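Local coordinates for putative dihydrodipicolinate synthase family protein (PDB 3QFE) that is of unknown function but belongs to the dihydrodipicolinate synthase family and folds as a TIM barrel followed by additional C-terminal helices, at residues Ala105-Val110 with Ser138-Val143; Gly261-Lys266 with Leu286-Pro291; Asn223-Thr228 with Ala308-Ile313; Leu31-Arg36 with Ala277-Ala282; Leu49-Thr54 with Gln68-Ala73. One frame throughout, in Å; residues are numbered along the deposited sequence. Where two conformers were deposited one is given.

Contact 1 (Ala105-Val110 with Ser138-Val143); sequences AGANYV and SPLPVV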
# COMPACT_ATOMS: atom_id res chain seq x y z
N ALA A 105 -1.64 17.27 -6.49
CA ALA A 105 -2.88 16.72 -5.97
C ALA A 105 -2.86 16.53 -4.45
O ALA A 105 -3.87 16.24 -3.85
CB ALA A 105 -3.24 15.44 -6.69
N GLY A 106 -1.69 16.69 -3.82
CA GLY A 106 -1.57 16.66 -2.38
C GLY A 106 -0.86 15.49 -1.71
O GLY A 106 -0.94 15.36 -0.50
N ALA A 107 -0.19 14.61 -2.46
CA ALA A 107 0.57 13.50 -1.85
C ALA A 107 1.76 13.99 -0.99
O ALA A 107 2.24 15.12 -1.19
CB ALA A 107 1.04 12.54 -2.92
N ASN A 108 2.21 13.19 -0.01
CA ASN A 108 3.39 13.55 0.82
C ASN A 108 4.65 12.85 0.32
O ASN A 108 5.77 13.37 0.45
CB ASN A 108 3.20 13.20 2.30
CG ASN A 108 1.92 13.74 2.89
OD1 ASN A 108 0.97 13.00 3.13
ND2 ASN A 108 1.88 15.03 3.12
N TYR A 109 4.45 11.66 -0.25
CA TYR A 109 5.54 10.83 -0.72
C TYR A 109 5.15 10.17 -2.04
O TYR A 109 3.96 9.94 -2.32
CB TYR A 109 5.84 9.73 0.30
CG TYR A 109 5.82 10.13 1.76
CD1 TYR A 109 6.85 10.87 2.33
CD2 TYR A 109 4.78 9.74 2.57
CE1 TYR A 109 6.83 11.22 3.67
CE2 TYR A 109 4.75 10.08 3.92
CZ TYR A 109 5.77 10.81 4.46
OH TYR A 109 5.69 11.13 5.80
N VAL A 110 6.16 9.79 -2.82
CA VAL A 110 5.89 9.02 -4.01
C VAL A 110 6.59 7.69 -3.93
O VAL A 110 7.72 7.60 -3.45
CB VAL A 110 6.24 9.76 -5.34
CG1 VAL A 110 5.36 10.95 -5.47
CG2 VAL A 110 7.70 10.19 -5.39
N SER A 138 12.55 15.08 -8.24
CA SER A 138 11.26 14.92 -7.61
C SER A 138 11.02 15.96 -6.53
O SER A 138 11.86 16.17 -5.66
CB SER A 138 11.07 13.51 -7.03
OG SER A 138 9.87 13.45 -6.25
N PRO A 139 9.85 16.63 -6.59
CA PRO A 139 9.49 17.58 -5.55
C PRO A 139 9.01 16.91 -4.26
O PRO A 139 8.81 17.60 -3.27
CB PRO A 139 8.35 18.39 -6.18
CG PRO A 139 7.87 17.60 -7.34
CD PRO A 139 9.00 16.72 -7.79
N LEU A 140 8.82 15.60 -4.29
CA LEU A 140 8.37 14.86 -3.11
C LEU A 140 9.42 13.81 -2.71
O LEU A 140 10.14 13.30 -3.57
CB LEU A 140 7.00 14.20 -3.37
CG LEU A 140 5.71 15.06 -3.42
CD1 LEU A 140 4.50 14.22 -3.79
CD2 LEU A 140 5.43 15.84 -2.13
N PRO A 141 9.50 13.47 -1.42
CA PRO A 141 10.41 12.38 -1.00
C PRO A 141 10.05 11.03 -1.65
O PRO A 141 8.87 10.73 -1.85
CB PRO A 141 10.21 12.32 0.53
CG PRO A 141 9.64 13.65 0.92
CD PRO A 141 8.89 14.18 -0.27
N VAL A 142 11.06 10.22 -1.94
CA VAL A 142 10.91 9.03 -2.76
C VAL A 142 11.05 7.72 -1.97
O VAL A 142 12.00 7.54 -1.23
CB VAL A 142 11.93 9.06 -3.95
CG1 VAL A 142 12.06 7.70 -4.64
CG2 VAL A 142 11.56 10.17 -4.94
N VAL A 143 10.09 6.81 -2.14
CA VAL A 143 10.19 5.46 -1.59
C VAL A 143 10.37 4.48 -2.76
O VAL A 143 9.54 4.43 -3.68
CB VAL A 143 8.96 5.08 -0.70
CG1 VAL A 143 9.13 3.68 -0.11
CG2 VAL A 143 8.78 6.08 0.44
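Two adjacent parallel strands of the TIM barrel, 109-112 and 142-146, begin to pair here. Val110 bonds on both sides of Val142: its N donates to Pro141 O over 3.0 Å, and its O accepts Val143 N over 2.8 Å. Both bonds are nearly straight, at 170° and 175°, and run almost along the C=O axes.

Ahead of this bridge Leu140 does the packing. Its CB points toward 105-110 and passes beside Asn108 O. With CG anti to the carbonyl carbon (chi1 -74°), the branch lies against the backbone where the other segment leaves its Schellman turn at Gly106. Leu140 CG and both methyls lie against Ala107 O, CD2 at 3.4 Å. Leu140 CD2 reaches on to Asn108 O, CD1 to Ala107 CB at 3.9 Å and Val110 CG1 at 3.8 Å. Leu140 and Val110 cross at about a right angle. The other methyl of Val110, CG2, meets Val142 CG2 at 3.9 Å on the sheet face that carries both valines; Ile99 of helix 92-105 also touches Val110.

Pro141 CB comes to the edge of the Tyr109 ring, while Asn108 CB lies over a face of it; the Tyr109 hydroxyl bonds to Pro7 O. Leu140 O, which also accepts from Asn170 ND2, is held from its own side by Ser138: OG donates to it over 2.7 Å, in the carbonyl plane and on a lone pair.

Contact 2 (Gly261-Lys266 with Leu286-Pro291); sequences GIATTK and LRPRKP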
# COMPACT_ATOMS: atom_id res chain seq x y z
N GLY A 261 -5.37 -12.90 -6.71
CA GLY A 261 -4.79 -11.59 -6.40
C GLY A 261 -5.87 -10.52 -6.28
O GLY A 261 -6.77 -10.63 -5.44
N ILE A 262 -5.78 -9.50 -7.14
CA ILE A 262 -6.55 -8.25 -7.02
C ILE A 262 -8.07 -8.42 -6.98
O ILE A 262 -8.75 -7.78 -6.18
CB ILE A 262 -6.14 -7.24 -8.13
CG1 ILE A 262 -4.77 -6.62 -7.81
CG2 ILE A 262 -7.18 -6.12 -8.30
CD1 ILE A 262 -4.02 -6.18 -9.06
N ALA A 263 -8.62 -9.27 -7.83
CA ALA A 263 -10.06 -9.45 -7.90
C ALA A 263 -10.66 -9.98 -6.59
O ALA A 263 -11.78 -9.61 -6.19
CB ALA A 263 -10.44 -10.35 -9.05
N THR A 264 -9.91 -10.86 -5.92
CA THR A 264 -10.35 -11.45 -4.66
C THR A 264 -10.29 -10.41 -3.54
O THR A 264 -11.23 -10.29 -2.75
CB THR A 264 -9.53 -12.72 -4.31
OG1 THR A 264 -9.74 -13.70 -5.32
CG2 THR A 264 -10.00 -13.31 -3.01
N THR A 265 -9.19 -9.67 -3.48
CA THR A 265 -9.03 -8.59 -2.51
C THR A 265 -10.14 -7.54 -2.64
O THR A 265 -10.78 -7.21 -1.65
CB THR A 265 -7.63 -7.94 -2.61
OG1 THR A 265 -6.65 -8.89 -2.22
CG2 THR A 265 -7.52 -6.69 -1.67
N LYS A 266 -10.38 -7.05 -3.86
CA LYS A 266 -11.50 -6.10 -4.11
C LYS A 266 -12.84 -6.63 -3.60
O LYS A 266 -13.61 -5.88 -3.00
CB LYS A 266 -11.62 -5.73 -5.58
CG LYS A 266 -10.41 -5.00 -6.15
CD LYS A 266 -10.69 -4.41 -7.54
CE LYS A 266 -11.53 -3.17 -7.39
NZ LYS A 266 -11.73 -2.43 -8.65
N LEU A 286 -16.65 -2.68 -7.13
CA LEU A 286 -15.34 -3.24 -6.88
C LEU A 286 -15.02 -4.46 -7.77
O LEU A 286 -14.11 -5.26 -7.46
CB LEU A 286 -15.16 -3.54 -5.39
CG LEU A 286 -15.02 -2.25 -4.57
CD1 LEU A 286 -15.26 -2.50 -3.08
CD2 LEU A 286 -13.68 -1.59 -4.82
N ARG A 287 -15.74 -4.59 -8.88
CA ARG A 287 -15.24 -5.38 -10.00
C ARG A 287 -13.89 -4.85 -10.48
O ARG A 287 -13.62 -3.66 -10.41
CB ARG A 287 -16.23 -5.33 -11.15
CG ARG A 287 -17.47 -6.16 -10.90
CD ARG A 287 -18.50 -5.93 -11.99
NE ARG A 287 -19.82 -6.28 -11.49
CZ ARG A 287 -20.86 -6.65 -12.25
NH1 ARG A 287 -20.74 -6.70 -13.58
NH2 ARG A 287 -22.02 -6.96 -11.67
N PRO A 288 -13.01 -5.75 -10.92
CA PRO A 288 -11.82 -5.31 -11.64
C PRO A 288 -12.23 -4.51 -12.87
O PRO A 288 -13.31 -4.72 -13.42
CB PRO A 288 -11.16 -6.63 -12.09
CG PRO A 288 -12.06 -7.75 -11.61
CD PRO A 288 -13.00 -7.19 -10.61
N ARG A 289 -11.39 -3.58 -13.31
CA ARG A 289 -11.73 -2.77 -14.46
C ARG A 289 -11.79 -3.64 -15.72
O ARG A 289 -10.99 -4.55 -15.88
CB ARG A 289 -10.74 -1.60 -14.64
CG ARG A 289 -11.43 -0.38 -15.11
CD ARG A 289 -10.51 0.73 -15.62
NE ARG A 289 -11.31 1.94 -15.83
CZ ARG A 289 -10.84 3.18 -15.82
NH1 ARG A 289 -9.54 3.42 -15.68
NH2 ARG A 289 -11.67 4.19 -15.98
N LYS A 290 -12.77 -3.37 -16.57
CA LYS A 290 -12.87 -3.92 -17.92
C LYS A 290 -11.51 -3.97 -18.62
O LYS A 290 -10.76 -3.00 -18.56
CB LYS A 290 -13.79 -3.03 -18.77
CG LYS A 290 -15.03 -3.70 -19.19
CD LYS A 290 -16.15 -2.72 -19.54
CE LYS A 290 -15.74 -1.65 -20.52
NZ LYS A 290 -16.86 -1.41 -21.46
N PRO A 291 -11.22 -5.06 -19.34
CA PRO A 291 -12.05 -6.23 -19.60
C PRO A 291 -11.85 -7.37 -18.61
O PRO A 291 -12.29 -8.46 -18.87
CB PRO A 291 -11.56 -6.68 -20.97
CG PRO A 291 -10.09 -6.40 -20.91
CD PRO A 291 -9.94 -5.15 -20.07
O HOH W 1 -13.76 -8.09 -7.56
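Residues 262-266 form the first turn of helix 262-271, whereas 286-291 is an irregular length of chain that begins at Leu286, the first residue past helix 282-285. The two backbones come close at two places: Lys266 CA is 5.5 Å from Leu286 CA, and Ala263 CA is 5.9 Å from Pro288 CA. A water also bridges the chains, donating to Ala263 O over 2.8 Å and to Leu286 O over 2.9 Å.

Lys266 is the side chain that matters. It starts toward the loop with CG anti to the carbonyl carbon, and Lys266 CB already lies 3.2 Å from Leu286 O. The chain then bends at chi3 (76°), curling round this carbonyl so that CD and CE touch it as well. Lys266 CE packs on Leu286 CD2 at 3.7 Å, the two side chains crossing obliquely. At the tip, Lys266 NZ donates to Arg287 O over 2.9 Å, approaching from above the carbonyl plane. One turn earlier in the helix, Ala263 CB meets the ring of Pro288 at CG, 4.0 Å away.

NZ has further partners: a salt bridge to Glu57 OE1 and a bond to Thr20 O. The other carboxylate oxygen of Glu57 accepts Arg289 N, so one acid ties the lysine and the loop together. The Arg289 side chain runs on to salt bridges with Glu65 and Asp27. An amine buried in this way, held by a carboxylate and two carbonyl oxygens, probably stays protonated, its charge balanced by Glu57.

Contact 3 (Asn223-Thr228 with Ala308-Ile313); sequences NVFPKT and AEVAAI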
# COMPACT_ATOMS: atom_id res chain seq x y z
N ASN A 223 -7.10 -3.37 3.72
CA ASN A 223 -8.30 -2.98 2.96
C ASN A 223 -9.54 -3.64 3.54
O ASN A 223 -10.62 -3.04 3.55
CB ASN A 223 -8.23 -3.42 1.50
CG ASN A 223 -7.53 -2.42 0.61
OD1 ASN A 223 -8.06 -1.34 0.33
ND2 ASN A 223 -6.35 -2.79 0.11
N VAL A 224 -9.37 -4.87 4.00
CA VAL A 224 -10.51 -5.69 4.39
C VAL A 224 -10.89 -5.51 5.86
O VAL A 224 -12.05 -5.25 6.17
CB VAL A 224 -10.25 -7.16 4.08
CG1 VAL A 224 -11.54 -7.95 4.23
CG2 VAL A 224 -9.71 -7.29 2.66
N PHE A 225 -9.90 -5.63 6.74
CA PHE A 225 -10.09 -5.50 8.18
C PHE A 225 -9.07 -4.53 8.78
O PHE A 225 -8.14 -4.94 9.46
CB PHE A 225 -10.03 -6.88 8.82
CG PHE A 225 -11.05 -7.85 8.27
CD1 PHE A 225 -12.39 -7.60 8.39
CD2 PHE A 225 -10.65 -9.00 7.62
CE1 PHE A 225 -13.32 -8.49 7.87
CE2 PHE A 225 -11.57 -9.90 7.13
CZ PHE A 225 -12.90 -9.65 7.24
N PRO A 226 -9.23 -3.23 8.52
CA PRO A 226 -8.17 -2.32 8.93
C PRO A 226 -7.97 -2.21 10.45
O PRO A 226 -6.83 -2.06 10.90
CB PRO A 226 -8.60 -0.98 8.32
CG PRO A 226 -10.08 -1.10 8.10
CD PRO A 226 -10.29 -2.54 7.75
N LYS A 227 -9.05 -2.29 11.23
CA LYS A 227 -8.95 -2.17 12.69
C LYS A 227 -8.15 -3.34 13.25
O LYS A 227 -7.26 -3.17 14.11
CB LYS A 227 -10.33 -2.13 13.36
CG LYS A 227 -10.74 -0.78 13.91
CD LYS A 227 -9.63 -0.11 14.74
CE LYS A 227 -10.18 0.52 15.99
NZ LYS A 227 -9.14 1.29 16.70
N THR A 228 -8.47 -4.54 12.77
CA THR A 228 -7.74 -5.75 13.17
C THR A 228 -6.25 -5.63 12.86
O THR A 228 -5.42 -5.84 13.73
CB THR A 228 -8.36 -7.02 12.58
OG1 THR A 228 -9.75 -7.06 12.90
CG2 THR A 228 -7.71 -8.27 13.16
N ALA A 308 -14.77 -15.21 7.94
CA ALA A 308 -15.89 -15.01 8.88
C ALA A 308 -15.46 -14.76 10.32
O ALA A 308 -16.09 -13.93 11.02
CB ALA A 308 -16.86 -16.18 8.84
N GLU A 309 -14.42 -15.46 10.75
CA GLU A 309 -13.93 -15.34 12.13
C GLU A 309 -13.31 -13.97 12.38
O GLU A 309 -13.60 -13.33 13.38
CB GLU A 309 -12.95 -16.46 12.51
CG GLU A 309 -12.41 -16.31 13.94
CD GLU A 309 -11.42 -17.41 14.36
OE1 GLU A 309 -11.54 -17.91 15.50
OE2 GLU A 309 -10.51 -17.76 13.58
N VAL A 310 -12.43 -13.54 11.48
CA VAL A 310 -11.79 -12.23 11.58
C VAL A 310 -12.82 -11.09 11.39
O VAL A 310 -12.70 -10.05 12.03
CB VAL A 310 -10.59 -12.13 10.62
CG1 VAL A 310 -10.06 -10.70 10.53
CG2 VAL A 310 -9.48 -13.05 11.10
N ALA A 311 -13.84 -11.30 10.57
CA ALA A 311 -14.96 -10.37 10.48
C ALA A 311 -15.62 -10.15 11.84
O ALA A 311 -15.91 -9.00 12.20
CB ALA A 311 -16.01 -10.83 9.46
N ALA A 312 -15.82 -11.22 12.59
CA ALA A 312 -16.43 -11.10 13.92
C ALA A 312 -15.52 -10.34 14.88
O ALA A 312 -15.99 -9.57 15.72
CB ALA A 312 -16.81 -12.47 14.50
N ILE A 313 -14.22 -10.55 14.73
CA ILE A 313 -13.23 -9.82 15.53
C ILE A 313 -13.25 -8.33 15.17
O ILE A 313 -13.20 -7.47 16.07
CB ILE A 313 -11.81 -10.41 15.35
CG1 ILE A 313 -11.70 -11.76 16.11
CG2 ILE A 313 -10.73 -9.41 15.79
CD1 ILE A 313 -10.44 -12.53 15.75
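Val310 CG1 sits over one face of the Phe225 ring, 3.4 Å from CD2 and farther from CG and CE2, so the methyl bears on one side of the ring rather than on its centre. Val224 CG1 covers the opposite face near the rim. The ring's far end reaches the helix backbone: Phe225 CE1 is 3.6 Å from Ala311 CA and 3.9 Å from Ala311 CB. Phe225 CB points toward 308-313, and with CG anti to the carbonyl carbon (chi1 -58°) the ring lies against Val310 and Ala311. One turn on, Thr228 crosses Ile313 at about a right angle, with Thr228 OG1 3.9 Å from Ile313 CG2.

The second shell is polar as well as apolar. Glu314, just past Ile313, takes Thr228 OG1 with one carboxylate oxygen and Lys227 N with the other, gripping the start of helix 226-237 and probably favouring its positive end. The ring of Phe272 meets that of Phe225 with planes at about 45°.

Phe225 occupies the N-cap position of helix 226-237, which follows barrel strand 216-218. The contact therefore fastens the last barrel helix to the long C-terminal helix 297-317, while helix 241-254 packs on Val310 and Ile313.

Contact 4 (Leu31-Arg36 with Ala277-Ala282); sequences LASQER and AGIEDA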
# COMPACT_ATOMS: atom_id res chain seq x y z
N LEU A 31 -15.95 8.44 -7.50
CA LEU A 31 -15.25 9.27 -6.52
C LEU A 31 -16.04 9.47 -5.21
O LEU A 31 -15.47 9.49 -4.12
CB LEU A 31 -14.80 10.62 -7.13
CG LEU A 31 -13.80 10.48 -8.32
CD1 LEU A 31 -13.48 11.79 -9.05
CD2 LEU A 31 -12.50 9.74 -7.93
N ALA A 32 -17.37 9.57 -5.31
CA ALA A 32 -18.18 9.69 -4.10
C ALA A 32 -17.98 8.45 -3.21
O ALA A 32 -17.72 8.59 -2.00
CB ALA A 32 -19.68 9.93 -4.44
N SER A 33 -18.08 7.26 -3.78
CA SER A 33 -17.81 6.08 -2.98
C SER A 33 -16.35 6.02 -2.52
O SER A 33 -16.07 5.71 -1.36
CB SER A 33 -18.21 4.82 -3.72
OG SER A 33 -19.56 4.94 -4.12
N GLN A 34 -15.43 6.34 -3.43
CA GLN A 34 -14.01 6.33 -3.13
C GLN A 34 -13.67 7.21 -1.93
O GLN A 34 -12.84 6.84 -1.09
CB GLN A 34 -13.21 6.81 -4.35
CG GLN A 34 -11.74 6.48 -4.25
CD GLN A 34 -11.48 5.00 -4.46
OE1 GLN A 34 -11.70 4.46 -5.54
NE2 GLN A 34 -11.02 4.35 -3.43
N GLU A 35 -14.24 8.41 -1.88
CA GLU A 35 -13.99 9.30 -0.76
C GLU A 35 -14.48 8.71 0.59
O GLU A 35 -13.75 8.76 1.59
CB GLU A 35 -14.61 10.68 -0.99
CG GLU A 35 -13.99 11.75 -0.11
CD GLU A 35 -14.79 13.04 -0.09
OE1 GLU A 35 -15.62 13.21 -0.99
OE2 GLU A 35 -14.59 13.89 0.81
N ARG A 36 -15.70 8.14 0.59
CA ARG A 36 -16.25 7.47 1.76
C ARG A 36 -15.32 6.39 2.25
O ARG A 36 -15.10 6.26 3.46
CB ARG A 36 -17.62 6.84 1.46
CG ARG A 36 -18.70 7.84 1.20
CD ARG A 36 -20.07 7.19 1.17
NE ARG A 36 -21.10 8.22 1.06
CZ ARG A 36 -22.39 7.97 0.88
NH1 ARG A 36 -23.26 8.98 0.80
NH2 ARG A 36 -22.82 6.71 0.79
N ALA A 277 -18.37 0.85 5.60
CA ALA A 277 -18.24 2.25 5.25
C ALA A 277 -19.54 2.82 4.66
O ALA A 277 -19.58 3.97 4.24
CB ALA A 277 -17.07 2.43 4.26
N GLY A 278 -20.59 2.00 4.61
CA GLY A 278 -21.89 2.44 4.10
C GLY A 278 -21.94 2.74 2.61
O GLY A 278 -22.68 3.63 2.16
N ILE A 279 -21.16 2.00 1.83
CA ILE A 279 -21.17 2.15 0.39
C ILE A 279 -22.13 1.11 -0.18
O ILE A 279 -21.94 -0.10 0.04
CB ILE A 279 -19.76 1.97 -0.19
CG1 ILE A 279 -18.86 3.13 0.29
CG2 ILE A 279 -19.78 1.87 -1.70
CD1 ILE A 279 -17.37 2.79 0.30
N GLU A 280 -23.17 1.58 -0.86
CA GLU A 280 -24.19 0.72 -1.48
C GLU A 280 -23.64 0.03 -2.75
O GLU A 280 -22.81 0.62 -3.47
CB GLU A 280 -25.42 1.55 -1.85
CG GLU A 280 -26.28 1.99 -0.64
CD GLU A 280 -27.70 2.40 -1.05
OE1 GLU A 280 -28.67 1.92 -0.41
OE2 GLU A 280 -27.84 3.19 -2.03
N ASP A 281 -24.11 -1.20 -3.02
CA ASP A 281 -23.74 -1.95 -4.24
C ASP A 281 -22.22 -2.07 -4.37
O ASP A 281 -21.67 -1.95 -5.47
CB ASP A 281 -24.26 -1.28 -5.53
CG ASP A 281 -25.72 -0.78 -5.44
OD1 ASP A 281 -26.65 -1.56 -5.05
OD2 ASP A 281 -25.93 0.40 -5.80
N ALA A 282 -21.53 -2.27 -3.24
CA ALA A 282 -20.07 -2.21 -3.22
C ALA A 282 -19.49 -3.28 -4.13
O ALA A 282 -18.45 -3.07 -4.77
CB ALA A 282 -19.53 -2.35 -1.80
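Helix 31-42 of the TIM barrel is met here by the loop between the short helices 273-276 and 282-285, brought in from the C-terminal part of the chain. That loop opens with a Schellman motif at Gly278, whose positive phi (68°) turns the chain so that Ile279 can follow onto the helix.

The van der Waals contacts centre on Ile279. CG2, anti to the backbone N, lies 3.9 Å from Ser33 CB and equally close to Ser33 OG. CG1 takes the other branch and meets Arg36 CB at 4.1 Å, and beyond it CD1 reaches the backbone, 3.6 Å from Ser33 O. The isoleucine thus spans one helical turn, from Ser33 to Arg36. Ala277 CB makes a looser approach to Arg36 O, at 4.4 Å. Phe21 and Tyr37 also touch Ile279.

Among polar groups, the Ser33 hydroxyl looks mainly to Asp30 OD2, with a weak bond to Lys285 NZ; to Ile279 it offers van der Waals contact. Arg36 stretches out at the exposed side of the contact. In the conformer given, its extended chain brings Arg36 NH2 to 3.4 Å from Gly278 O; Glu280 OE2, 6.7 Å from Arg36 NH2, is not in contact.

Contact 5 (Leu49-Thr54 with Gln68-Ala73); sequences LVILGT and QLIATA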
# COMPACT_ATOMS: atom_id res chain seq x y z
N LEU A 49 -2.11 6.04 4.07
CA LEU A 49 -2.63 5.38 2.88
C LEU A 49 -1.61 5.38 1.74
O LEU A 49 -0.93 6.39 1.47
CB LEU A 49 -3.95 5.99 2.41
CG LEU A 49 -5.19 5.87 3.33
CD1 LEU A 49 -6.37 6.62 2.77
CD2 LEU A 49 -5.58 4.42 3.57
N VAL A 50 -1.54 4.24 1.07
CA VAL A 50 -0.85 4.15 -0.19
C VAL A 50 -1.90 4.22 -1.28
O VAL A 50 -2.75 3.33 -1.37
CB VAL A 50 0.02 2.88 -0.29
CG1 VAL A 50 0.54 2.70 -1.71
CG2 VAL A 50 1.16 2.96 0.74
N ILE A 51 -1.87 5.29 -2.07
CA ILE A 51 -2.80 5.48 -3.16
C ILE A 51 -2.08 5.17 -4.47
O ILE A 51 -0.97 5.64 -4.70
CB ILE A 51 -3.36 6.94 -3.19
CG1 ILE A 51 -3.86 7.35 -1.80
CG2 ILE A 51 -4.47 7.10 -4.22
CD1 ILE A 51 -4.95 6.42 -1.22
N LEU A 52 -2.71 4.37 -5.31
CA LEU A 52 -2.17 3.98 -6.60
C LEU A 52 -1.08 2.95 -6.45
O LEU A 52 -0.19 2.85 -7.28
CB LEU A 52 -1.67 5.17 -7.43
CG LEU A 52 -2.56 6.40 -7.60
CD1 LEU A 52 -1.80 7.47 -8.41
CD2 LEU A 52 -3.89 6.05 -8.25
N GLY A 53 -1.16 2.15 -5.39
CA GLY A 53 -0.36 0.93 -5.31
C GLY A 53 -0.86 -0.04 -6.36
O GLY A 53 -1.73 0.30 -7.17
N THR A 54 -0.32 -1.25 -6.36
CA THR A 54 -0.70 -2.27 -7.36
C THR A 54 -2.15 -2.75 -7.14
O THR A 54 -2.86 -3.07 -8.12
CB THR A 54 0.33 -3.44 -7.33
OG1 THR A 54 1.58 -2.96 -7.86
CG2 THR A 54 -0.15 -4.68 -8.12
N GLN A 68 -6.93 12.44 -9.89
CA GLN A 68 -8.21 12.59 -9.20
C GLN A 68 -8.24 11.72 -7.95
O GLN A 68 -8.77 12.12 -6.92
CB GLN A 68 -9.40 12.26 -10.11
CG GLN A 68 -9.61 13.34 -11.12
CD GLN A 68 -10.51 12.94 -12.28
OE1 GLN A 68 -10.80 11.75 -12.52
NE2 GLN A 68 -10.98 13.95 -13.03
N LEU A 69 -7.65 10.54 -8.04
CA LEU A 69 -7.68 9.65 -6.89
C LEU A 69 -6.83 10.21 -5.77
O LEU A 69 -7.25 10.19 -4.63
CB LEU A 69 -7.26 8.25 -7.26
CG LEU A 69 -8.27 7.44 -8.06
CD1 LEU A 69 -7.59 6.12 -8.40
CD2 LEU A 69 -9.54 7.20 -7.23
N ILE A 70 -5.66 10.76 -6.11
CA ILE A 70 -4.80 11.33 -5.09
C ILE A 70 -5.53 12.49 -4.43
O ILE A 70 -5.60 12.53 -3.20
CB ILE A 70 -3.43 11.78 -5.63
CG1 ILE A 70 -2.68 10.56 -6.20
CG2 ILE A 70 -2.58 12.37 -4.49
CD1 ILE A 70 -1.42 10.92 -7.05
N ALA A 71 -6.11 13.38 -5.23
CA ALA A 71 -6.84 14.55 -4.71
C ALA A 71 -8.03 14.11 -3.84
O ALA A 71 -8.34 14.71 -2.81
CB ALA A 71 -7.33 15.44 -5.90
N THR A 72 -8.70 13.05 -4.27
CA THR A 72 -9.83 12.50 -3.53
C THR A 72 -9.33 11.91 -2.20
O THR A 72 -9.94 12.16 -1.15
CB THR A 72 -10.62 11.49 -4.40
OG1 THR A 72 -11.20 12.18 -5.51
CG2 THR A 72 -11.73 10.79 -3.61
N ALA A 73 -8.20 11.19 -2.23
CA ALA A 73 -7.58 10.70 -1.01
C ALA A 73 -7.32 11.86 -0.05
O ALA A 73 -7.81 11.82 1.09
CB ALA A 73 -6.30 9.90 -1.29
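Ala73 makes the shallow place on the helix, and Ile51 fills it. The isoleucine presses one side of its branch onto the small residue, with CG1 3.6 Å and CD1 3.7 Å from Ala73 CB; chi2 of -57° folds CD1 round so that both carbons can bear on the same methyl. Its other arm, CG2, goes toward the helix's N-terminal side and nestles between two residues, 4.3 Å from Leu69 CB and 4.4 Å from Ile70 CG1.

Leu52 comes next, and it too points toward the helix. Two successive residues can do this because Leu52 has a positive phi (75°), which breaks the strand pattern just where strand 48-51 ends. Its forked tip wedges into the hollow between the Leu69 and Ile70 side chains, one methyl against each: Leu52 CD2 touches Leu69 CD1 at 3.7 Å, and CD1 touches Ile70 CD1, likewise at 3.7 Å. Leu52 crosses Leu69 obliquely and Ile70 at about a right angle.

Strand 48-51 and helix 63-77 are the first two elements of a beta-alpha-beta unit of the TIM barrel, completed by strand 83-86. The helix runs back over the strand, antiparallel at 160°; the axes of strand 49-51 and helix 68-73 approach to 9.6 Å. Ile83 of the returning strand touches both Ile51 and Ala73, and Ala85 touches Ile70. From the side of helix 31-42, Tyr38 packs against Ile51, Leu69 and Ala73.

How the contacts relate
Contact 5 is central to the set. It touches contact 1, where Ala105 CB meets Ile70 CB at 3.8 Å, and both reach the same barrel sheet. It also touches contact 4, with Leu31 and Gln34 packing on Leu69, so helix 63-77 is shared between its own strand and helix 31-42. A single approach, Ile262 CD1 to Thr54 O at 3.4 Å, joins contacts 2 and 5. Segment 277-282 of contact 4 runs on toward 286-291 of contact 2. Contact 3 lies about 30 Å from contact 1, centre to centre, across the chain's centre. It is nearest the calcium ion bound by Ala315 and Ser318, about 10 Å from the Ile313 side chain.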